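BIFUNCTIONAL PROTEIN Proline utilization A (PutA) (Corynebacterium freiburgense, PDB 5UX5) catalyses both steps of proline catabolism, using an FAD-dependent proline dehydrogenase and an NAD-dependent aldehyde dehydrogenase that together oxidise proline to glutamate. Local coordinates at residues A[137-142]-A[178-183]; A[153-158]-A[397-402]; A[300-305]-A[416-421]. All coordinates share one frame; numbering follows the deposited sequence.

Contact 1 (A[137-142]-A[178-183])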
loop_
_atom_site.group_PDB
_atom_site.type_symbol
_atom_site.label_atom_id
_atom_site.label_comp_id
_atom_site.label_asym_id
_atom_site.label_seq_id
_atom_site.Cartn_x
_atom_site.Cartn_y
_atom_site.Cartn_z
ATOM N N ALA A 137 -9.961 40.906 7.596
ATOM C CA ALA A 137 -8.616 41.033 7.040
ATOM C C ALA A 137 -8.599 40.731 5.549
ATOM O O ALA A 137 -7.926 41.422 4.773
ATOM C CB ALA A 137 -7.664 40.093 7.772
ATOM N N LEU A 138 -9.350 39.704 5.133
ATOM C CA LEU A 138 -9.409 39.325 3.727
ATOM C C LEU A 138 -10.080 40.414 2.888
ATOM O O LEU A 138 -9.585 40.774 1.806
ATOM C CB LEU A 138 -10.138 37.989 3.574
ATOM C CG LEU A 138 -10.326 37.508 2.125
ATOM C CD1 LEU A 138 -8.977 37.294 1.454
ATOM C CD2 LEU A 138 -11.143 36.230 2.036
ATOM N N ASN A 139 -11.218 40.950 3.358
ATOM C CA ASN A 139 -11.891 41.965 2.554
ATOM C C ASN A 139 -11.036 43.210 2.419
ATOM O O ASN A 139 -11.063 43.866 1.371
ATOM C CB ASN A 139 -13.258 42.354 3.133
ATOM C CG ASN A 139 -14.331 41.309 2.896
ATOM O OD1 ASN A 139 -14.425 40.716 1.816
ATOM N ND2 ASN A 139 -15.207 41.149 3.871
ATOM N N LYS A 140 -10.254 43.535 3.453
ATOM C CA LYS A 140 -9.333 44.666 3.362
ATOM C C LYS A 140 -8.237 44.394 2.337
ATOM O O LYS A 140 -7.902 45.272 1.527
ATOM C CB LYS A 140 -8.733 44.942 4.746
ATOM C CG LYS A 140 -7.758 46.106 4.866
ATOM C CD LYS A 140 -7.054 46.066 6.237
ATOM C CE LYS A 140 -6.737 47.459 6.797
ATOM N NZ LYS A 140 -5.626 48.175 6.093
ATOM N N LEU A 141 -7.728 43.154 2.305
ATOM C CA LEU A 141 -6.679 42.818 1.355
ATOM C C LEU A 141 -7.216 42.766 -0.065
ATOM O O LEU A 141 -6.480 43.070 -1.007
ATOM C CB LEU A 141 -6.022 41.498 1.739
ATOM C CG LEU A 141 -4.932 40.963 0.810
ATOM C CD1 LEU A 141 -3.703 41.860 0.826
ATOM C CD2 LEU A 141 -4.593 39.529 1.199
ATOM N N LEU A 142 -8.487 42.386 -0.247
ATOM C CA LEU A 142 -9.070 42.436 -1.586
ATOM C C LEU A 142 -9.196 43.878 -2.073
ATOM O O LEU A 142 -8.876 44.178 -3.231
ATOM C CB LEU A 142 -10.429 41.725 -1.609
ATOM C CG LEU A 142 -10.450 40.185 -1.521
ATOM C CD1 LEU A 142 -11.594 39.645 -0.663
ATOM C CD2 LEU A 142 -10.469 39.546 -2.904
ATOM N N LEU A 178 -17.489 32.800 -3.151
ATOM C CA LEU A 178 -17.961 33.232 -4.465
ATOM C C LEU A 178 -19.241 34.073 -4.376
ATOM O O LEU A 178 -19.592 34.753 -5.345
ATOM C CB LEU A 178 -18.171 32.010 -5.358
ATOM C CG LEU A 178 -17.941 32.183 -6.854
ATOM C CD1 LEU A 178 -16.581 32.795 -7.085
ATOM C CD2 LEU A 178 -18.030 30.834 -7.526
ATOM N N LYS A 179 -19.939 34.047 -3.234
ATOM C CA LYS A 179 -20.987 35.016 -2.940
ATOM C C LYS A 179 -20.440 36.358 -2.488
ATOM O O LYS A 179 -21.215 37.312 -2.388
ATOM C CB LYS A 179 -21.926 34.510 -1.839
ATOM C CG LYS A 179 -22.855 33.376 -2.216
ATOM C CD LYS A 179 -23.465 32.749 -0.966
ATOM C CE LYS A 179 -24.771 32.026 -1.255
ATOM N NZ LYS A 179 -25.211 31.273 -0.058
ATOM N N ASN A 180 -19.155 36.457 -2.174
ATOM C CA ASN A 180 -18.584 37.739 -1.763
ATOM C C ASN A 180 -18.241 38.563 -3.000
ATOM O O ASN A 180 -17.443 38.111 -3.834
ATOM C CB ASN A 180 -17.348 37.513 -0.895
ATOM C CG ASN A 180 -16.749 38.804 -0.357
ATOM O OD1 ASN A 180 -17.061 39.899 -0.811
ATOM N ND2 ASN A 180 -15.885 38.669 0.628
ATOM N N PRO A 181 -18.824 39.751 -3.173
ATOM C CA PRO A 181 -18.600 40.505 -4.423
ATOM C C PRO A 181 -17.176 40.996 -4.613
ATOM O O PRO A 181 -16.789 41.246 -5.752
ATOM C CB PRO A 181 -19.567 41.681 -4.298
ATOM C CG PRO A 181 -19.705 41.858 -2.818
ATOM C CD PRO A 181 -19.678 40.483 -2.235
ATOM N N ARG A 182 -16.384 41.158 -3.554
ATOM C CA ARG A 182 -15.013 41.578 -3.766
ATOM C C ARG A 182 -14.167 40.467 -4.369
ATOM O O ARG A 182 -13.128 40.763 -4.970
ATOM C CB ARG A 182 -14.381 42.031 -2.452
ATOM C CG ARG A 182 -15.307 42.731 -1.507
ATOM C CD ARG A 182 -14.580 43.166 -0.239
ATOM N NE ARG A 182 -15.501 43.510 0.857
ATOM C CZ ARG A 182 -15.571 44.706 1.439
ATOM N NH1 ARG A 182 -14.768 45.686 1.037
ATOM N NH2 ARG A 182 -16.446 44.925 2.427
ATOM N N VAL A 183 -14.641 39.222 -4.307
ATOM C CA VAL A 183 -13.857 38.052 -4.691
ATOM C C VAL A 183 -14.057 37.792 -6.180
ATOM O O VAL A 183 -15.182 37.545 -6.630
ATOM C CB VAL A 183 -14.260 36.821 -3.852
ATOM C CG1 VAL A 183 -13.601 35.544 -4.369
ATOM C CG2 VAL A 183 -13.905 37.025 -2.399
#

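Contact 2 (A[153-158]-A[397-402])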
loop_
_atom_site.group_PDB
_atom_site.type_symbol
_atom_site.label_atom_id
_atom_site.label_comp_id
_atom_site.label_asym_id
_atom_site.label_seq_id
_atom_site.Cartn_x
_atom_site.Cartn_y
_atom_site.Cartn_z
ATOM N N ASN A 153 -6.292 35.221 -6.069
ATOM C CA ASN A 153 -6.766 33.843 -6.183
ATOM C C ASN A 153 -7.035 33.356 -4.761
ATOM O O ASN A 153 -6.106 33.077 -4.000
ATOM C CB ASN A 153 -5.742 32.969 -6.913
ATOM C CG ASN A 153 -6.101 31.471 -6.923
ATOM O OD1 ASN A 153 -5.308 30.646 -7.371
ATOM N ND2 ASN A 153 -7.286 31.126 -6.464
ATOM N N VAL A 154 -8.301 33.277 -4.396
ATOM C CA VAL A 154 -8.683 32.842 -3.062
ATOM C C VAL A 154 -8.807 31.323 -3.069
ATOM O O VAL A 154 -9.552 30.747 -3.872
ATOM C CB VAL A 154 -9.978 33.533 -2.617
ATOM C CG1 VAL A 154 -10.352 33.138 -1.204
ATOM C CG2 VAL A 154 -9.773 35.038 -2.686
ATOM N N ASN A 155 -8.046 30.675 -2.190
ATOM C CA ASN A 155 -7.946 29.220 -2.118
ATOM C C ASN A 155 -8.197 28.788 -0.682
ATOM O O ASN A 155 -7.487 29.223 0.233
ATOM C CB ASN A 155 -6.555 28.771 -2.606
ATOM C CG ASN A 155 -6.360 27.250 -2.619
ATOM O OD1 ASN A 155 -5.334 26.759 -2.164
ATOM N ND2 ASN A 155 -7.318 26.513 -3.162
ATOM N N LEU A 156 -9.187 27.923 -0.485
ATOM C CA LEU A 156 -9.584 27.505 0.854
ATOM C C LEU A 156 -8.775 26.280 1.281
ATOM O O LEU A 156 -8.834 25.228 0.631
ATOM C CB LEU A 156 -11.082 27.219 0.902
ATOM C CG LEU A 156 -11.567 26.774 2.291
ATOM C CD1 LEU A 156 -11.419 27.888 3.316
ATOM C CD2 LEU A 156 -13.014 26.288 2.245
ATOM N N LEU A 157 -8.005 26.423 2.353
ATOM C CA LEU A 157 -7.264 25.316 2.941
ATOM C C LEU A 157 -8.000 24.770 4.164
ATOM O O LEU A 157 -8.950 25.374 4.670
ATOM C CB LEU A 157 -5.852 25.766 3.317
ATOM C CG LEU A 157 -5.039 26.408 2.183
ATOM C CD1 LEU A 157 -3.689 26.943 2.700
ATOM C CD2 LEU A 157 -4.853 25.472 0.996
ATOM N N GLY A 158 -7.552 23.622 4.663
ATOM C CA GLY A 158 -8.152 23.137 5.893
ATOM C C GLY A 158 -7.828 21.683 6.170
ATOM O O GLY A 158 -6.844 21.148 5.669
ATOM N N ILE A 397 -2.190 37.930 -10.747
ATOM C CA ILE A 397 -3.163 37.297 -9.864
ATOM C C ILE A 397 -2.414 36.624 -8.732
ATOM O O ILE A 397 -1.636 35.687 -8.956
ATOM C CB ILE A 397 -4.037 36.300 -10.626
ATOM C CG1 ILE A 397 -4.613 36.991 -11.866
ATOM C CG2 ILE A 397 -5.128 35.774 -9.713
ATOM C CD1 ILE A 397 -5.074 36.030 -12.926
ATOM N N LEU A 398 -2.646 37.108 -7.517
ATOM C CA LEU A 398 -1.888 36.664 -6.354
ATOM C C LEU A 398 -2.591 35.515 -5.635
ATOM O O LEU A 398 -3.765 35.627 -5.250
ATOM C CB LEU A 398 -1.665 37.827 -5.391
ATOM C CG LEU A 398 -0.773 38.930 -5.956
ATOM C CD1 LEU A 398 -0.495 39.975 -4.895
ATOM C CD2 LEU A 398 0.518 38.344 -6.513
ATOM N N TYR A 399 -1.860 34.418 -5.442
ATOM C CA TYR A 399 -2.378 33.291 -4.678
ATOM C C TYR A 399 -2.664 33.742 -3.252
ATOM O O TYR A 399 -1.779 34.245 -2.564
ATOM C CB TYR A 399 -1.370 32.134 -4.699
ATOM C CG TYR A 399 -1.786 30.961 -3.839
ATOM C CD1 TYR A 399 -2.723 30.031 -4.282
ATOM C CD2 TYR A 399 -1.260 30.793 -2.572
ATOM C CE1 TYR A 399 -3.120 28.970 -3.468
ATOM C CE2 TYR A 399 -1.655 29.741 -1.761
ATOM C CZ TYR A 399 -2.577 28.837 -2.210
ATOM O OH TYR A 399 -2.930 27.796 -1.381
ATOM N N THR A 400 -3.907 33.623 -2.821
ATOM C CA THR A 400 -4.279 34.045 -1.471
ATOM C C THR A 400 -4.914 32.887 -0.711
ATOM O O THR A 400 -6.088 32.550 -0.972
ATOM C CB THR A 400 -5.224 35.247 -1.528
ATOM O OG1 THR A 400 -4.572 36.326 -2.204
ATOM C CG2 THR A 400 -5.620 35.712 -0.137
ATOM N N PRO A 401 -4.205 32.280 0.248
ATOM C CA PRO A 401 -4.774 31.159 1.004
ATOM C C PRO A 401 -5.660 31.662 2.126
ATOM O O PRO A 401 -5.326 32.616 2.834
ATOM C CB PRO A 401 -3.542 30.447 1.576
ATOM C CG PRO A 401 -2.467 31.496 1.615
ATOM C CD PRO A 401 -2.933 32.727 0.831
ATOM N N VAL A 402 -6.816 31.025 2.270
ATOM C CA VAL A 402 -7.735 31.335 3.355
ATOM C C VAL A 402 -8.184 30.036 4.017
ATOM O O VAL A 402 -8.044 28.937 3.467
ATOM C CB VAL A 402 -8.949 32.178 2.888
ATOM C CG1 VAL A 402 -8.476 33.461 2.241
ATOM C CG2 VAL A 402 -9.804 31.399 1.916
#

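Contact 3 (A[300-305]-A[416-421]). With FAD (flavin-adenine dinucleotide), chain E.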
loop_
_atom_site.group_PDB
_atom_site.type_symbol
_atom_site.label_atom_id
_atom_site.label_comp_id
_atom_site.label_asym_id
_atom_site.label_seq_id
_atom_site.Cartn_x
_atom_site.Cartn_y
_atom_site.Cartn_z
ATOM N N GLY A 300 4.867 22.323 -11.027
ATOM C CA GLY A 300 4.391 21.160 -10.284
ATOM C C GLY A 300 4.895 21.125 -8.856
ATOM O O GLY A 300 6.095 21.322 -8.631
ATOM N N ALA A 301 4.016 20.876 -7.877
ATOM C CA ALA A 301 4.391 20.996 -6.469
ATOM C C ALA A 301 4.434 19.661 -5.720
ATOM O O ALA A 301 4.684 19.653 -4.514
ATOM C CB ALA A 301 3.450 21.960 -5.756
ATOM N N ASN A 302 4.258 18.536 -6.399
ATOM C CA ASN A 302 4.060 17.264 -5.725
ATOM C C ASN A 302 5.147 16.238 -6.089
ATOM O O ASN A 302 4.893 15.030 -6.095
ATOM C CB ASN A 302 2.668 16.732 -6.042
ATOM C CG ASN A 302 2.273 15.578 -5.161
ATOM O OD1 ASN A 302 2.375 15.644 -3.921
ATOM N ND2 ASN A 302 1.863 14.479 -5.797
ATOM N N LEU A 303 6.369 16.696 -6.388
ATOM C CA LEU A 303 7.413 15.785 -6.853
ATOM C C LEU A 303 7.781 14.736 -5.793
ATOM O O LEU A 303 7.918 13.544 -6.111
ATOM C CB LEU A 303 8.636 16.608 -7.285
ATOM C CG LEU A 303 9.857 15.956 -7.954
ATOM C CD1 LEU A 303 9.508 15.401 -9.319
ATOM C CD2 LEU A 303 10.991 16.947 -8.059
ATOM N N SER A 304 7.917 15.153 -4.525
ATOM C CA SER A 304 8.248 14.225 -3.441
ATOM C C SER A 304 7.276 13.059 -3.396
ATOM O O SER A 304 7.668 11.901 -3.565
ATOM C CB SER A 304 8.230 14.941 -2.092
ATOM O OG SER A 304 9.386 15.754 -1.892
ATOM N N MET A 305 5.991 13.344 -3.164
ATOM C CA MET A 305 5.045 12.237 -3.084
ATOM C C MET A 305 4.867 11.520 -4.414
ATOM O O MET A 305 4.477 10.346 -4.422
ATOM C CB MET A 305 3.698 12.698 -2.555
ATOM C CG MET A 305 3.686 13.021 -1.049
ATOM S SD MET A 305 4.417 11.757 0.020
ATOM C CE MET A 305 3.537 10.296 -0.542
ATOM N N VAL A 416 3.681 25.155 4.633
ATOM C CA VAL A 416 5.123 25.158 4.868
ATOM C C VAL A 416 5.816 24.119 3.981
ATOM O O VAL A 416 6.839 24.415 3.356
ATOM C CB VAL A 416 5.429 24.949 6.364
ATOM N N ARG A 417 5.257 22.905 3.878
ATOM C CA ARG A 417 5.829 21.894 2.985
ATOM C C ARG A 417 5.869 22.372 1.536
ATOM O O ARG A 417 6.913 22.290 0.876
ATOM C CB ARG A 417 5.045 20.591 3.071
ATOM C CG ARG A 417 5.386 19.757 4.249
ATOM C CD ARG A 417 4.114 19.234 4.821
ATOM N NE ARG A 417 3.187 18.898 3.746
ATOM C CZ ARG A 417 1.882 18.693 3.925
ATOM N NH1 ARG A 417 1.358 18.788 5.145
ATOM N NH2 ARG A 417 1.096 18.395 2.889
ATOM N N ARG A 418 4.729 22.842 1.011
ATOM C CA ARG A 418 4.677 23.317 -0.376
ATOM C C ARG A 418 5.693 24.427 -0.634
ATOM O O ARG A 418 6.370 24.428 -1.669
ATOM C CB ARG A 418 3.271 23.814 -0.722
ATOM C CG ARG A 418 2.202 22.736 -0.777
ATOM C CD ARG A 418 2.086 22.131 -2.156
ATOM N NE ARG A 418 1.102 21.053 -2.160
ATOM C CZ ARG A 418 1.394 19.768 -1.972
ATOM N NH1 ARG A 418 2.655 19.383 -1.781
ATOM N NH2 ARG A 418 0.422 18.866 -1.986
ATOM N N LEU A 419 5.813 25.386 0.290
ATOM C CA LEU A 419 6.753 26.483 0.076
ATOM C C LEU A 419 8.217 26.052 0.229
ATOM O O LEU A 419 9.097 26.680 -0.372
ATOM C CB LEU A 419 6.421 27.637 1.024
ATOM N N GLU A 420 8.499 24.990 0.993
ATOM C CA GLU A 420 9.877 24.532 1.191
ATOM C C GLU A 420 10.387 23.733 -0.008
ATOM O O GLU A 420 11.348 24.135 -0.680
ATOM C CB GLU A 420 9.974 23.684 2.465
ATOM C CG GLU A 420 10.348 24.461 3.719
ATOM C CD GLU A 420 10.434 23.570 4.950
ATOM O OE1 GLU A 420 10.084 22.367 4.839
ATOM O OE2 GLU A 420 10.849 24.076 6.022
ATOM N N GLU A 421 9.743 22.596 -0.287
ATOM C CA GLU A 421 10.159 21.707 -1.362
ATOM C C GLU A 421 10.263 22.396 -2.724
ATOM O O GLU A 421 10.922 21.860 -3.618
ATOM C CB GLU A 421 9.182 20.530 -1.447
ATOM C CG GLU A 421 8.851 19.903 -0.089
ATOM C CD GLU A 421 7.670 18.926 -0.132
ATOM O OE1 GLU A 421 7.477 18.175 0.859
ATOM O OE2 GLU A 421 6.938 18.916 -1.151
HETATM P PA FAD E . 11.683 27.071 -10.088
HETATM O O1A FAD E . 12.904 26.982 -9.109
HETATM O O2A FAD E . 11.903 27.510 -11.459
HETATM O O5B FAD E . 10.921 25.831 -10.364
HETATM C C5B FAD E . 10.847 24.818 -9.378
HETATM C C4B FAD E . 10.077 23.643 -9.951
HETATM O O4B FAD E . 10.900 22.850 -10.757
HETATM C C3B FAD E . 9.533 22.725 -8.904
HETATM O O3B FAD E . 8.354 23.128 -8.302
HETATM C C2B FAD E . 9.373 21.453 -9.654
HETATM O O2B FAD E . 8.125 21.360 -10.239
HETATM C C1B FAD E . 10.512 21.500 -10.631
HETATM N N9A FAD E . 11.651 20.697 -10.214
HETATM C C8A FAD E . 12.642 21.069 -9.317
HETATM N N7A FAD E . 13.517 20.056 -9.163
HETATM C C5A FAD E . 13.165 18.970 -9.957
HETATM C C6A FAD E . 13.712 17.695 -10.199
HETATM N N6A FAD E . 14.913 17.199 -9.548
HETATM N N1A FAD E . 13.091 16.879 -11.066
HETATM C C2A FAD E . 11.941 17.277 -11.697
HETATM N N3A FAD E . 11.385 18.510 -11.482
HETATM C C4A FAD E . 11.961 19.370 -10.633
HETATM N N1 FAD E . 1.573 23.599 -8.150
HETATM C C2 FAD E . 0.695 22.509 -8.497
HETATM O O2 FAD E . 1.224 21.243 -8.583
HETATM N N3 FAD E . -0.674 22.749 -8.670
HETATM C C4 FAD E . -1.212 24.032 -8.562
HETATM O O4 FAD E . -2.567 24.245 -8.752
HETATM C C4X FAD E . -0.292 25.198 -8.363
HETATM N N5 FAD E . -0.734 26.515 -8.416
HETATM C C5X FAD E . 0.165 27.581 -8.275
HETATM C C6 FAD E . -0.276 28.917 -8.322
HETATM C C7 FAD E . 0.644 29.948 -8.171
HETATM C C7M FAD E . 0.203 31.382 -8.207
HETATM C C8 FAD E . 1.979 29.685 -7.997
HETATM C C8M FAD E . 2.962 30.799 -7.838
HETATM C C9 FAD E . 2.421 28.371 -7.947
HETATM C C9A FAD E . 1.519 27.332 -8.087
HETATM N N10 FAD E . 2.015 25.996 -8.048
HETATM C C10 FAD E . 1.121 24.913 -8.184
HETATM C "C1'" FAD E . 3.448 25.751 -7.801
HETATM C "C2'" FAD E . 4.314 25.483 -9.002
HETATM O "O2'" FAD E . 3.957 24.261 -9.540
HETATM C "C3'" FAD E . 5.782 25.523 -8.526
HETATM O "O3'" FAD E . 5.964 24.494 -7.631
HETATM C "C4'" FAD E . 6.290 26.805 -7.857
HETATM O "O4'" FAD E . 5.599 27.938 -8.243
HETATM C "C5'" FAD E . 7.819 27.001 -7.972
HETATM O "O5'" FAD E . 8.378 26.811 -9.266
HETATM P P FAD E . 9.043 27.990 -10.158
HETATM O O1P FAD E . 8.576 28.134 -11.655
HETATM O O2P FAD E . 8.816 29.190 -9.158
HETATM O O3P FAD E . 10.619 28.052 -9.783
#

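Contact 1 (A[137-142]-A[178-183])
Asn139 on helix 136-147 has CG beside its own backbone N (chi1 -75°), which sends the amide out from the helix. Asn180, in the loop after helix 164-178, has CG anti to the backbone N (chi1 -176°). The two amides therefore meet tip to tip, their planes 76° apart. Asn180 ND2 donates to Asn139 OD1 over 2.8 Å. The bond is nearly straight, and the donor sits on a lone pair in the carbonyl plane.

The other end of the Asn180 amide grips its own loop. Asn180 OD1 accepts from Arg182 N at 3.1 Å, with the donor above the carbonyl plane. Both ends of the amide are used, and this fixes its flip. Arg182 runs extended from CG to NE and crosses Asn139 at about a right angle. Asn139 CB lies over one face of the guanidinium, near its rim, 3.4 Å from Arg182 NE. Arg182 NE is also close to Asn139 OD1, but the angle is too poor for a hydrogen bond. The charge is met by Asp143, one turn further along the helix, in a salt bridge from NH1.

Beside the polar pair the contact is mostly apolar. Leu142 CB packs on Arg182 CB at 4.1 Å. Leu142 CD1 reaches Val183 CG2 at 3.9 Å, and Leu142 CD2 rests on the carbonyl O of Arg182.

The loop is an Asx turn at Asn180 combined with a type I beta turn from Asn180 to Val183. It is an alpha-to-beta loop of the proline dehydrogenase beta/alpha (TIM) barrel, leading from helix 164-178 into strand 185-189 and packed against helix 136-147.

Contact 2 (A[153-158]-A[397-402])
Five backbone hydrogen bonds join strands 151-157 and 396-403 in parallel. Asn153 N donates to Leu398 O, and Asn153 O accepts from Thr400 N at 2.6 Å. Asn155 repeats the pattern with Thr400 O and with Val402 N. Leu157 N closes the series on Val402 O at 2.8 Å, with the donor nearly along the C=O axis. The segment axes diverge by 31°.

One side-chain bond is added on the face that holds Asn153, Asn155, Tyr399 and Pro401. The Tyr399 ring, with CG anti to the backbone N (chi1 176°), lies obliquely across Asn155. Its hydroxyl donates to Asn155 OD1 over 2.7 Å, on a lone pair in the carbonyl plane. Asn155 OD1 sits at the ring edge, and Asn155 CB touches Tyr399 CE1 at 3.5 Å. The amide and ring planes are 52° apart.

A second shell sets these groups. Asn155 ND2 donates to the backbone O of Ser187, so both ends of that amide are held and OD1 is turned to the tyrosine. Asn153 ND2 bonds to Ser187 OG. The Tyr399 side chain in turn lies about 4 Å from the bound FAD. Asn155 probably helps position Tyr399, a residue of the flavin pocket.

The face with Val154, Thr400, Leu156 and Val402 is mostly apolar. Val154 CG1 meets Val402 CG2 at 3.6 Å. Thr400 OG1 donates to Leu398 O.

This pair links the first and last long strands of the beta/alpha (TIM) barrel and so closes it. Strand 185-189 flanks 151-157, and strand 373-378 flanks 396-403. Helix 164-178 packs on Val154 and Leu156. Helix 408-421 packs on Leu157 and Pro401.

Contact 3 (A[300-305]-A[416-421])
Here the loop after strand 293-298 of the proline dehydrogenase beta/alpha (TIM) barrel meets helix 408-421, beside the bound FAD. Arg418 carries much of the contact. Its CB leaves the helix with CG beside the backbone N, and the chain turns about the CB-CG bond (chi2 -89°). Arg418 CD lies 3.9 Å from Ala301 CB. NE carries the chain on, extended (chi3 177°), to the guanidinium. Arg418 NH1 comes within 3.4 Å of Ala301 O, but the angle is too poor for a hydrogen bond. NH2 lies further off, toward Asn302 OD1. The group stands oblique to both oxygens. Any attraction between its charge and these oxygens is therefore probably long-range and loosely directed.

One turn on, Glu421 extends beyond CG toward the start of helix 303-313. Its carboxylate stops near Ser304 OG, without bonding to it. Ala301 also touches Asn422, which follows Glu421 and is itself bonded to the cofactor.

The same loop also binds the flavin. Gly300 N donates to FAD O2' at 2.6 Å. Gly300 O accepts from the ribose hydroxyl O2B at 2.6 Å, and more weakly from the ribityl O3'. The backbone of one residue thus grips both the ribityl chain and the adenosine ribose. Leu303 CD2 lies 3.5 Å from FAD C5A in the adenine. Ala301 sits between arginine and cofactor. Ala301 CB, which meets Arg418 CD, also lies 3.5 Å from FAD N1, and Ala301 N donates to FAD O2 over 2.9 Å.

How the contacts relate
All three contacts belong to the proline dehydrogenase barrel. Contact 2 is its buried core, made of strands and held mainly by backbone bonds. Contact 1 is partly buried and relies on an amide pair between a helix and a turn. The two touch: Leu138 packs on Thr400 and Val402, and Val183 packs on Val154. Contact 3, partly buried like contact 1, lies about 17 Å from contact 2, centre to centre, and has loose side-chain contacts with backbone bonds to FAD. Strand 396-403 of contact 2 is followed in the chain by helix 408-421 of contact 3. Both contacts contribute residues to the flavin pocket, whereas contact 1 is structural packing at the barrel's periphery.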